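Local atomic coordinates of putative alpha-L-fucosidase (Bacteroides thetaiotaomicron, PDB entry 3EYP), a protein that probably hydrolyses alpha-L-fucosides with a family 29 glycoside hydrolase domain and also carries an F5/8 type C domain. Residues K119-L124 and I160-D166; D191-F195 and D205-M209; A366-L372 and K433-I439. All blocks are in the same frame, centred on the assembly; numbering follows the deposited sequence.

Interaction 1 of 3, residues K119-L124 and I160-D166; sequences KAGIYL and IWETWWD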
loop_
_atom_site.group_PDB
_atom_site.type_symbol
_atom_site.label_atom_id
_atom_site.label_comp_id
_atom_site.label_asym_id
_atom_site.label_seq_id
_atom_site.Cartn_x
_atom_site.Cartn_y
_atom_site.Cartn_z
ATOM N N LYS A 119 -6.902 -5.818 -10.340
ATOM C CA LYS A 119 -5.976 -4.986 -11.079
ATOM C C LYS A 119 -4.571 -5.588 -11.064
ATOM O O LYS A 119 -3.993 -5.820 -10.005
ATOM C CB LYS A 119 -5.945 -3.538 -10.515
ATOM C CG LYS A 119 -7.330 -2.842 -10.496
ATOM C CD LYS A 119 -7.359 -1.654 -9.460
ATOM C CE LYS A 119 -8.347 -0.594 -9.934
ATOM N NZ LYS A 119 -8.764 0.371 -8.907
ATOM N N ALA A 120 -4.011 -5.726 -12.252
ATOM C CA ALA A 120 -2.672 -6.346 -12.448
ATOM C C ALA A 120 -1.578 -5.308 -12.379
ATOM O O ALA A 120 -1.717 -4.184 -12.852
ATOM C CB ALA A 120 -2.575 -7.084 -13.799
ATOM N N GLY A 121 -0.494 -5.700 -11.745
ATOM C CA GLY A 121 0.724 -4.905 -11.752
ATOM C C GLY A 121 1.950 -5.762 -11.986
ATOM O O GLY A 121 1.925 -6.994 -11.860
ATOM N N ILE A 122 3.012 -5.063 -12.314
ATOM C CA ILE A 122 4.282 -5.623 -12.696
ATOM C C ILE A 122 5.492 -5.051 -11.958
ATOM O O ILE A 122 5.702 -3.829 -11.861
ATOM C CB ILE A 122 4.550 -5.368 -14.199
ATOM C CG1 ILE A 122 3.491 -6.028 -15.123
ATOM C CG2 ILE A 122 5.885 -5.845 -14.562
ATOM C CD1 ILE A 122 3.429 -7.620 -14.987
ATOM N N TYR A 123 6.253 -5.972 -11.400
ATOM C CA TYR A 123 7.595 -5.702 -10.830
ATOM C C TYR A 123 8.615 -6.191 -11.885
ATOM O O TYR A 123 8.645 -7.365 -12.252
ATOM C CB TYR A 123 7.717 -6.428 -9.484
ATOM C CG TYR A 123 9.086 -6.446 -8.799
ATOM C CD1 TYR A 123 9.220 -5.980 -7.502
ATOM C CD2 TYR A 123 10.225 -6.922 -9.445
ATOM C CE1 TYR A 123 10.429 -6.016 -6.850
ATOM C CE2 TYR A 123 11.454 -6.930 -8.815
ATOM C CZ TYR A 123 11.550 -6.489 -7.495
ATOM O OH TYR A 123 12.775 -6.494 -6.838
ATOM N N LEU A 124 9.380 -5.252 -12.394
ATOM C CA LEU A 124 10.439 -5.505 -13.415
ATOM C C LEU A 124 11.745 -4.875 -12.939
ATOM O O LEU A 124 11.937 -3.682 -13.038
ATOM C CB LEU A 124 10.053 -4.915 -14.765
ATOM C CG LEU A 124 10.920 -5.198 -16.001
ATOM C CD1 LEU A 124 10.906 -6.723 -16.358
ATOM C CD2 LEU A 124 10.454 -4.357 -17.128
ATOM N N ILE A 160 -2.338 -2.272 -17.076
ATOM C CA ILE A 160 -1.366 -2.398 -15.990
ATOM C C ILE A 160 -1.562 -1.194 -15.035
ATOM O O ILE A 160 -1.516 -0.024 -15.463
ATOM C CB ILE A 160 0.083 -2.457 -16.540
ATOM C CG1 ILE A 160 0.336 -3.589 -17.569
ATOM C CG2 ILE A 160 1.172 -2.554 -15.345
ATOM C CD1 ILE A 160 0.232 -4.986 -17.076
ATOM N N TRP A 161 -1.781 -1.504 -13.745
ATOM C CA TRP A 161 -2.137 -0.476 -12.748
ATOM C C TRP A 161 -1.014 -0.080 -11.779
ATOM O O TRP A 161 -1.119 0.911 -11.052
ATOM C CB TRP A 161 -3.349 -0.919 -11.933
ATOM C CG TRP A 161 -4.599 -1.124 -12.678
ATOM C CD1 TRP A 161 -5.005 -2.275 -13.300
ATOM C CD2 TRP A 161 -5.676 -0.203 -12.766
ATOM N NE1 TRP A 161 -6.268 -2.099 -13.809
ATOM C CE2 TRP A 161 -6.701 -0.830 -13.493
ATOM C CE3 TRP A 161 -5.874 1.108 -12.301
ATOM C CZ2 TRP A 161 -7.900 -0.189 -13.777
ATOM C CZ3 TRP A 161 -7.070 1.744 -12.596
ATOM C CH2 TRP A 161 -8.062 1.099 -13.327
ATOM N N GLU A 162 0.047 -0.858 -11.786
ATOM C CA GLU A 162 1.292 -0.493 -11.064
ATOM C C GLU A 162 2.510 -1.078 -11.708
ATOM O O GLU A 162 2.509 -2.234 -12.129
ATOM C CB GLU A 162 1.251 -0.932 -9.607
ATOM C CG GLU A 162 2.346 -0.323 -8.742
ATOM C CD GLU A 162 1.913 -0.014 -7.311
ATOM O OE1 GLU A 162 0.679 0.121 -7.083
ATOM O OE2 GLU A 162 2.827 0.037 -6.419
ATOM N N THR A 163 3.546 -0.243 -11.795
ATOM C CA THR A 163 4.908 -0.697 -12.186
ATOM C C THR A 163 5.807 -0.390 -11.021
ATOM O O THR A 163 5.776 0.707 -10.481
ATOM C CB THR A 163 5.410 0.020 -13.467
ATOM O OG1 THR A 163 4.645 -0.411 -14.589
ATOM C CG2 THR A 163 6.843 -0.277 -13.777
ATOM N N TRP A 164 6.570 -1.389 -10.605
ATOM C CA TRP A 164 7.394 -1.306 -9.385
ATOM C C TRP A 164 8.859 -1.321 -9.744
ATOM O O TRP A 164 9.353 -2.282 -10.375
ATOM C CB TRP A 164 7.111 -2.471 -8.488
ATOM C CG TRP A 164 6.892 -2.204 -7.055
ATOM C CD1 TRP A 164 5.753 -1.762 -6.470
ATOM C CD2 TRP A 164 7.821 -2.429 -5.999
ATOM N NE1 TRP A 164 5.927 -1.644 -5.116
ATOM C CE2 TRP A 164 7.177 -2.082 -4.794
ATOM C CE3 TRP A 164 9.143 -2.882 -5.956
ATOM C CZ2 TRP A 164 7.804 -2.194 -3.545
ATOM C CZ3 TRP A 164 9.761 -2.979 -4.716
ATOM C CH2 TRP A 164 9.070 -2.653 -3.535
ATOM N N TRP A 165 9.562 -0.289 -9.269
ATOM C CA TRP A 165 11.018 -0.178 -9.486
ATOM C C TRP A 165 11.743 -0.282 -8.159
ATOM O O TRP A 165 11.809 0.689 -7.403
ATOM C CB TRP A 165 11.411 1.118 -10.186
ATOM C CG TRP A 165 11.005 1.196 -11.639
ATOM C CD1 TRP A 165 10.836 0.154 -12.476
ATOM C CD2 TRP A 165 10.729 2.378 -12.407
ATOM N NE1 TRP A 165 10.480 0.583 -13.709
ATOM C CE2 TRP A 165 10.368 1.951 -13.702
ATOM C CE3 TRP A 165 10.748 3.747 -12.130
ATOM C CZ2 TRP A 165 10.064 2.844 -14.737
ATOM C CZ3 TRP A 165 10.408 4.640 -13.139
ATOM C CH2 TRP A 165 10.110 4.190 -14.448
ATOM N N ASP A 166 12.243 -1.480 -7.877
ATOM C CA ASP A 166 13.021 -1.749 -6.651
ATOM C C ASP A 166 14.309 -0.963 -6.721
ATOM O O ASP A 166 14.983 -0.917 -7.755
ATOM C CB ASP A 166 13.321 -3.239 -6.523
ATOM C CG ASP A 166 13.693 -3.699 -5.142
ATOM O OD1 ASP A 166 14.401 -3.007 -4.372
ATOM O OD2 ASP A 166 13.380 -4.864 -4.849
#
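K119 and W161 meet at the start of two neighbouring parallel strands of the TIM barrel, a beta-alpha-beta unit whose connection includes helix 139-155. The lysine lies along one face of the indole. Its CB sits over the five-membered ring, CG comes 3.6 Å from W161 NE1, CD passes above the ring fusion, and CE rides over the six-membered ring, 3.8 Å from W161 CH2. The chain beyond CG is extended, which carries NZ on over the same ring in a cation-pi contact, 4.5 Å from its centroid; E16 holds the ammonium by a salt bridge. With an alanine in place of W161, the aliphatic run of K119 would probably lose its flat support and be freer to turn, its ammonium keeping E16 but not the ring.

Beside this pair the strands are joined by W161 N to A120 O, I122 N to E162 O and W164 N to I122 O. On the face that carries Y123 and W164, the two rings are nearly parallel but slid apart, barely overlapping. At the far end, beside a bound glycerol, Y123 OH gives its proton to D166 OD2 at 2.6 Å, meeting that oxygen on the anti side, 21° out of the carboxylate plane.

Interaction 2 of 3, residues D191-F195 and D205-M209; sequences DCVIF and DVRWM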
loop_
_atom_site.group_PDB
_atom_site.type_symbol
_atom_site.label_atom_id
_atom_site.label_comp_id
_atom_site.label_asym_id
_atom_site.label_seq_id
_atom_site.Cartn_x
_atom_site.Cartn_y
_atom_site.Cartn_z
ATOM N N ASP A 191 -2.866 5.009 -16.599
ATOM C CA ASP A 191 -3.396 4.883 -15.241
ATOM C C ASP A 191 -2.412 4.143 -14.322
ATOM O O ASP A 191 -2.692 3.873 -13.146
ATOM C CB ASP A 191 -4.734 4.164 -15.242
ATOM C CG ASP A 191 -5.895 5.071 -15.684
ATOM O OD1 ASP A 191 -5.688 6.277 -15.949
ATOM O OD2 ASP A 191 -7.022 4.552 -15.746
ATOM N N CYS A 192 -1.249 3.855 -14.872
ATOM C CA CYS A 192 -0.256 3.056 -14.148
ATOM C C CYS A 192 0.517 3.894 -13.130
ATOM O O CYS A 192 1.204 4.844 -13.438
ATOM C CB CYS A 192 0.719 2.347 -15.084
ATOM S SG CYS A 192 1.809 1.153 -14.162
ATOM N N VAL A 193 0.406 3.462 -11.903
ATOM C CA VAL A 193 1.102 4.069 -10.746
ATOM C C VAL A 193 2.502 3.518 -10.699
ATOM O O VAL A 193 2.737 2.302 -10.784
ATOM C CB VAL A 193 0.409 3.679 -9.415
ATOM C CG1 VAL A 193 1.227 4.086 -8.256
ATOM C CG2 VAL A 193 -0.982 4.253 -9.288
ATOM N N ILE A 194 3.452 4.425 -10.586
ATOM C CA ILE A 194 4.860 4.059 -10.460
ATOM C C ILE A 194 5.410 4.144 -9.031
ATOM O O ILE A 194 5.385 5.217 -8.414
ATOM C CB ILE A 194 5.717 4.880 -11.383
ATOM C CG1 ILE A 194 5.342 4.616 -12.848
ATOM C CG2 ILE A 194 7.212 4.606 -11.099
ATOM C CD1 ILE A 194 6.009 5.657 -13.806
ATOM N N PHE A 195 5.836 2.989 -8.522
ATOM C CA PHE A 195 6.595 2.921 -7.229
ATOM C C PHE A 195 8.023 3.168 -7.649
ATOM O O PHE A 195 8.629 2.354 -8.356
ATOM C CB PHE A 195 6.461 1.574 -6.518
ATOM C CG PHE A 195 7.302 1.448 -5.289
ATOM C CD1 PHE A 195 6.779 1.747 -4.018
ATOM C CD2 PHE A 195 8.607 1.006 -5.376
ATOM C CE1 PHE A 195 7.559 1.632 -2.857
ATOM C CE2 PHE A 195 9.406 0.855 -4.195
ATOM C CZ PHE A 195 8.877 1.178 -2.955
ATOM N N ASP A 205 5.123 7.986 -8.406
ATOM C CA ASP A 205 3.773 8.304 -7.937
ATOM C C ASP A 205 3.684 8.038 -6.445
ATOM O O ASP A 205 3.001 8.753 -5.689
ATOM C CB ASP A 205 2.720 7.504 -8.685
ATOM C CG ASP A 205 2.616 7.918 -10.120
ATOM O OD1 ASP A 205 2.461 9.119 -10.411
ATOM O OD2 ASP A 205 2.668 7.035 -10.951
ATOM N N VAL A 206 4.357 6.973 -6.058
ATOM C CA VAL A 206 4.426 6.539 -4.643
ATOM C C VAL A 206 5.850 6.207 -4.262
ATOM O O VAL A 206 6.691 5.840 -5.115
ATOM C CB VAL A 206 3.430 5.406 -4.352
ATOM C CG1 VAL A 206 1.996 5.827 -4.813
ATOM C CG2 VAL A 206 3.841 4.057 -5.047
ATOM N N ARG A 207 6.120 6.325 -2.968
ATOM C CA ARG A 207 7.454 6.099 -2.442
ATOM C C ARG A 207 7.555 4.916 -1.514
ATOM O O ARG A 207 6.571 4.451 -0.931
ATOM C CB ARG A 207 7.900 7.355 -1.637
ATOM C CG ARG A 207 7.085 7.630 -0.338
ATOM C CD ARG A 207 7.621 8.881 0.460
ATOM N NE ARG A 207 7.234 8.862 1.872
ATOM C CZ ARG A 207 6.269 9.609 2.420
ATOM N NH1 ARG A 207 5.479 10.349 1.661
ATOM N NH2 ARG A 207 5.996 9.513 3.721
ATOM N N TRP A 208 8.800 4.514 -1.295
ATOM C CA TRP A 208 9.146 3.643 -0.171
ATOM C C TRP A 208 9.124 4.374 1.184
ATOM O O TRP A 208 9.237 5.579 1.280
ATOM C CB TRP A 208 10.519 3.002 -0.374
ATOM C CG TRP A 208 10.775 1.854 0.526
ATOM C CD1 TRP A 208 9.905 0.860 0.872
ATOM C CD2 TRP A 208 12.018 1.546 1.157
ATOM N NE1 TRP A 208 10.540 -0.040 1.706
ATOM C CE2 TRP A 208 11.838 0.360 1.883
ATOM C CE3 TRP A 208 13.272 2.174 1.180
ATOM C CZ2 TRP A 208 12.883 -0.229 2.623
ATOM C CZ3 TRP A 208 14.301 1.592 1.895
ATOM C CH2 TRP A 208 14.106 0.411 2.596
ATOM N N MET A 209 8.999 3.595 2.252
ATOM C CA MET A 209 8.870 4.175 3.572
ATOM C C MET A 209 9.956 3.748 4.534
ATOM O O MET A 209 9.804 3.832 5.721
ATOM C CB MET A 209 7.502 3.911 4.193
ATOM C CG MET A 209 6.880 2.662 3.741
ATOM S SD MET A 209 7.715 1.136 4.129
ATOM C CE MET A 209 7.321 1.016 5.862
#
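Two first torsions set up the contact between D205 and I194 and that between F195 and W208. The D205 carboxylate is turned beside its own backbone N (chi1 -68°), which carries OD2 back to the backbone of I194, whereas the F195 ring swings to the side of its carbonyl carbon (chi1 175°) and reaches R207 and W208. The setting is a TIM barrel. Strand 193-195 is an edge strand of its parallel sheet, and the irregular segment 205-209 runs alongside it, touching strand 253-257 at the other edge through V206 and M209, an arrangement consistent with closing the barrel where regular strand pairing lapses.

A single bridge, F195 with V206, joins the backbones, but the grip centres on I194. Its N-H points almost straight at D205 OD2, 2.7 Å away, and uses the anti lone pair of that oxygen. Its carbonyl oxygen takes two donors, D205 N at 2.8 Å in the carbonyl plane and V206 N at 3.1 Å, tilted 26° from it. One residue thus has both backbone polar atoms satisfied by the loop, with the aspartate side chain standing in for a strand partner. D205 OD1 turns to R13 in a salt bridge, which ties the carboxylate to helix 12-20, so that both oxygens are held, which would limit its rotation.

Apolar groups fill in around these bonds. V193 CG1 meets V206 CG1 at 3.9 Å, and V206 CG2 lies at the edge of the F195 ring, whose stacking partner is W164. R207 points away, its guanidinium bound to the carbonyl oxygens of L239, W221 and I250. The far end of the F195 ring abuts W208, CZ standing 3.6 Å from W208 CB.

Interaction 3 of 3, residues A366-L372 and K433-I439; sequences ADIIFTL and KQVRLRI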
loop_
_atom_site.group_PDB
_atom_site.type_symbol
_atom_site.label_atom_id
_atom_site.label_comp_id
_atom_site.label_asym_id
_atom_site.label_seq_id
_atom_site.Cartn_x
_atom_site.Cartn_y
_atom_site.Cartn_z
ATOM N N ALA A 366 -11.742 22.921 15.524
ATOM C CA ALA A 366 -13.123 22.491 15.826
ATOM C C ALA A 366 -13.221 21.463 16.921
ATOM O O ALA A 366 -12.348 20.596 17.112
ATOM C CB ALA A 366 -13.832 21.995 14.598
ATOM N N ASP A 367 -14.329 21.566 17.633
ATOM C CA ASP A 367 -14.663 20.613 18.688
ATOM C C ASP A 367 -16.031 20.050 18.387
ATOM O O ASP A 367 -16.973 20.813 18.203
ATOM C CB ASP A 367 -14.722 21.295 20.046
ATOM C CG ASP A 367 -13.336 21.576 20.659
ATOM O OD1 ASP A 367 -12.323 20.915 20.304
ATOM O OD2 ASP A 367 -13.271 22.473 21.560
ATOM N N ILE A 368 -16.086 18.722 18.342
ATOM C CA ILE A 368 -17.275 17.935 18.043
ATOM C C ILE A 368 -17.584 16.927 19.144
ATOM O O ILE A 368 -16.744 16.110 19.560
ATOM C CB ILE A 368 -17.163 17.155 16.720
ATOM C CG1 ILE A 368 -16.705 18.062 15.535
ATOM C CG2 ILE A 368 -18.491 16.539 16.413
ATOM C CD1 ILE A 368 -15.190 18.263 15.386
ATOM N N ILE A 369 -18.812 17.012 19.629
ATOM C CA ILE A 369 -19.238 16.198 20.774
ATOM C C ILE A 369 -20.359 15.317 20.309
ATOM O O ILE A 369 -21.338 15.772 19.716
ATOM C CB ILE A 369 -19.659 17.076 21.986
ATOM C CG1 ILE A 369 -18.437 17.803 22.481
ATOM C CG2 ILE A 369 -20.295 16.216 23.146
ATOM C CD1 ILE A 369 -18.682 18.756 23.689
ATOM N N PHE A 370 -20.158 14.036 20.544
ATOM C CA PHE A 370 -21.110 13.029 20.169
ATOM C C PHE A 370 -21.714 12.545 21.447
ATOM O O PHE A 370 -21.015 12.035 22.313
ATOM C CB PHE A 370 -20.431 11.866 19.421
ATOM C CG PHE A 370 -19.667 12.293 18.193
ATOM C CD1 PHE A 370 -20.230 12.187 16.956
ATOM C CD2 PHE A 370 -18.403 12.820 18.301
ATOM C CE1 PHE A 370 -19.517 12.585 15.814
ATOM C CE2 PHE A 370 -17.695 13.231 17.182
ATOM C CZ PHE A 370 -18.250 13.108 15.957
ATOM N N THR A 371 -23.019 12.757 21.562
ATOM C CA THR A 371 -23.785 12.301 22.742
ATOM C C THR A 371 -24.609 11.076 22.383
ATOM O O THR A 371 -25.494 11.081 21.516
ATOM C CB THR A 371 -24.662 13.426 23.327
ATOM O OG1 THR A 371 -23.842 14.541 23.708
ATOM C CG2 THR A 371 -25.403 12.934 24.564
ATOM N N LEU A 372 -24.245 9.992 23.029
ATOM C CA LEU A 372 -24.792 8.693 22.710
ATOM C C LEU A 372 -25.991 8.380 23.587
ATOM O O LEU A 372 -25.946 8.596 24.778
ATOM C CB LEU A 372 -23.733 7.607 22.916
ATOM C CG LEU A 372 -22.571 7.779 21.932
ATOM C CD1 LEU A 372 -21.243 7.427 22.586
ATOM C CD2 LEU A 372 -22.819 6.992 20.661
ATOM N N LYS A 433 -20.279 7.609 27.408
ATOM C CA LYS A 433 -21.593 8.157 27.145
ATOM C C LYS A 433 -21.509 9.294 26.152
ATOM O O LYS A 433 -22.408 9.532 25.383
ATOM C CB LYS A 433 -22.249 8.666 28.430
ATOM C CG LYS A 433 -23.754 8.478 28.436
ATOM C CD LYS A 433 -24.400 8.750 27.074
ATOM C CE LYS A 433 -25.038 10.125 27.030
ATOM N NZ LYS A 433 -26.494 10.063 27.341
ATOM N N GLN A 434 -20.388 9.976 26.184
ATOM C CA GLN A 434 -20.078 10.989 25.167
ATOM C C GLN A 434 -18.631 10.913 24.722
ATOM O O GLN A 434 -17.756 10.524 25.474
ATOM C CB GLN A 434 -20.312 12.384 25.737
ATOM C CG GLN A 434 -21.717 12.648 26.236
ATOM C CD GLN A 434 -21.793 14.039 26.770
ATOM O OE1 GLN A 434 -21.310 14.300 27.870
ATOM N NE2 GLN A 434 -22.299 14.968 25.961
ATOM N N VAL A 435 -18.432 11.284 23.471
ATOM C CA VAL A 435 -17.120 11.304 22.830
ATOM C C VAL A 435 -16.889 12.651 22.204
ATOM O O VAL A 435 -17.730 13.165 21.448
ATOM C CB VAL A 435 -16.998 10.234 21.689
ATOM C CG1 VAL A 435 -15.600 10.351 20.925
ATOM C CG2 VAL A 435 -17.255 8.829 22.212
ATOM N N ARG A 436 -15.724 13.187 22.495
ATOM C CA ARG A 436 -15.283 14.447 21.903
ATOM C C ARG A 436 -14.114 14.314 20.930
ATOM O O ARG A 436 -13.058 13.766 21.264
ATOM C CB ARG A 436 -14.907 15.476 22.986
ATOM C CG ARG A 436 -14.515 16.799 22.382
ATOM C CD ARG A 436 -14.581 17.963 23.345
ATOM N NE ARG A 436 -13.503 17.971 24.319
ATOM C CZ ARG A 436 -13.147 19.067 25.000
ATOM N NH1 ARG A 436 -12.166 19.029 25.880
ATOM N NH2 ARG A 436 -13.752 20.219 24.760
ATOM N N LEU A 437 -14.318 14.885 19.751
ATOM C CA LEU A 437 -13.254 15.020 18.738
ATOM C C LEU A 437 -12.796 16.466 18.702
ATOM O O LEU A 437 -13.567 17.374 18.361
ATOM C CB LEU A 437 -13.754 14.595 17.370
ATOM C CG LEU A 437 -12.798 14.833 16.205
ATOM C CD1 LEU A 437 -11.435 14.063 16.417
ATOM C CD2 LEU A 437 -13.499 14.453 14.896
ATOM N N ARG A 438 -11.534 16.668 19.112
ATOM C CA ARG A 438 -10.878 17.970 19.080
ATOM C C ARG A 438 -9.930 18.084 17.881
ATOM O O ARG A 438 -8.903 17.401 17.818
ATOM C CB ARG A 438 -10.066 18.212 20.362
ATOM C CG ARG A 438 -10.797 17.916 21.717
ATOM C CD ARG A 438 -10.178 18.762 22.851
ATOM N NE ARG A 438 -10.672 20.137 22.721
ATOM C CZ ARG A 438 -10.350 21.162 23.524
ATOM N NH1 ARG A 438 -10.897 22.363 23.314
ATOM N NH2 ARG A 438 -9.474 21.010 24.500
ATOM N N ILE A 439 -10.302 18.956 16.946
ATOM C CA ILE A 439 -9.426 19.422 15.860
ATOM C C ILE A 439 -8.717 20.612 16.420
ATOM O O ILE A 439 -9.326 21.670 16.652
ATOM C CB ILE A 439 -10.204 19.813 14.553
ATOM C CG1 ILE A 439 -11.004 18.644 14.037
ATOM C CG2 ILE A 439 -9.238 20.343 13.411
ATOM C CD1 ILE A 439 -10.277 17.361 14.088
HETATM O O HOH W 1 -10.185 22.078 19.427
#
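This is an antiparallel pairing of strand 366-372 with the first part of strand 434-442, inside a five-stranded sheet of the C-terminal region. Backbone bonds run in both directions between A366 and I439, I368 and L437, and F370 and V435; L372 N to K433 O adds one more. Between them lie the non-hydrogen-bonded pairs, whose side chains form the more exposed face. There R438 grips the D367 carboxylate side-on: NE reaches OD1 from above the carboxylate plane, while NH1 meets OD2 on its syn side, both at 3.0 Å. R438 NE also lies 3.5 Å above the R436 guanidinium plane, over its centre, a closeness that the carboxylates of D367 and E399 probably offset. E399 binds R436; D367 OD2, well out of that plane, adds a long ion pair by charge alone.

The sheet is one layer of the beta sandwich characteristic of F5/8 type C (discoidin-like) domains. Its buried face carries I368, F370, V435 and L437. The F370 ring presents its edge to the V435 carbonyl, CD2 lying 3.2 Å from V435 O, and meets F451. K433 and Q434 both face T401 in a classic beta bulge. Extended beyond CG, the Q434 chain delivers NE2 to T371 OG1 at 2.8 Å, with that oxygen near the Q434 amide plane.

In the fold
From the N terminus, interaction 1 closes first: the 35 residues between 119-124 and 160-166, largely helical, return the chain to the next barrel strand. Interaction 2 follows, closing a loop of only nine residues with no helix or strand. Interaction 3 comes last and spans 60 residues, half of them strand. The three are in series, none nesting in or crossing another. Interactions 1 and 2 are joined directly, since strands 162-164 and 193-195 are neighbours in one sheet, with T163 N close to V193 O and W165 N close to F195 O. Interaction 3 lies in the separate sandwich domain, its centre about 42 Å from that of interaction 1.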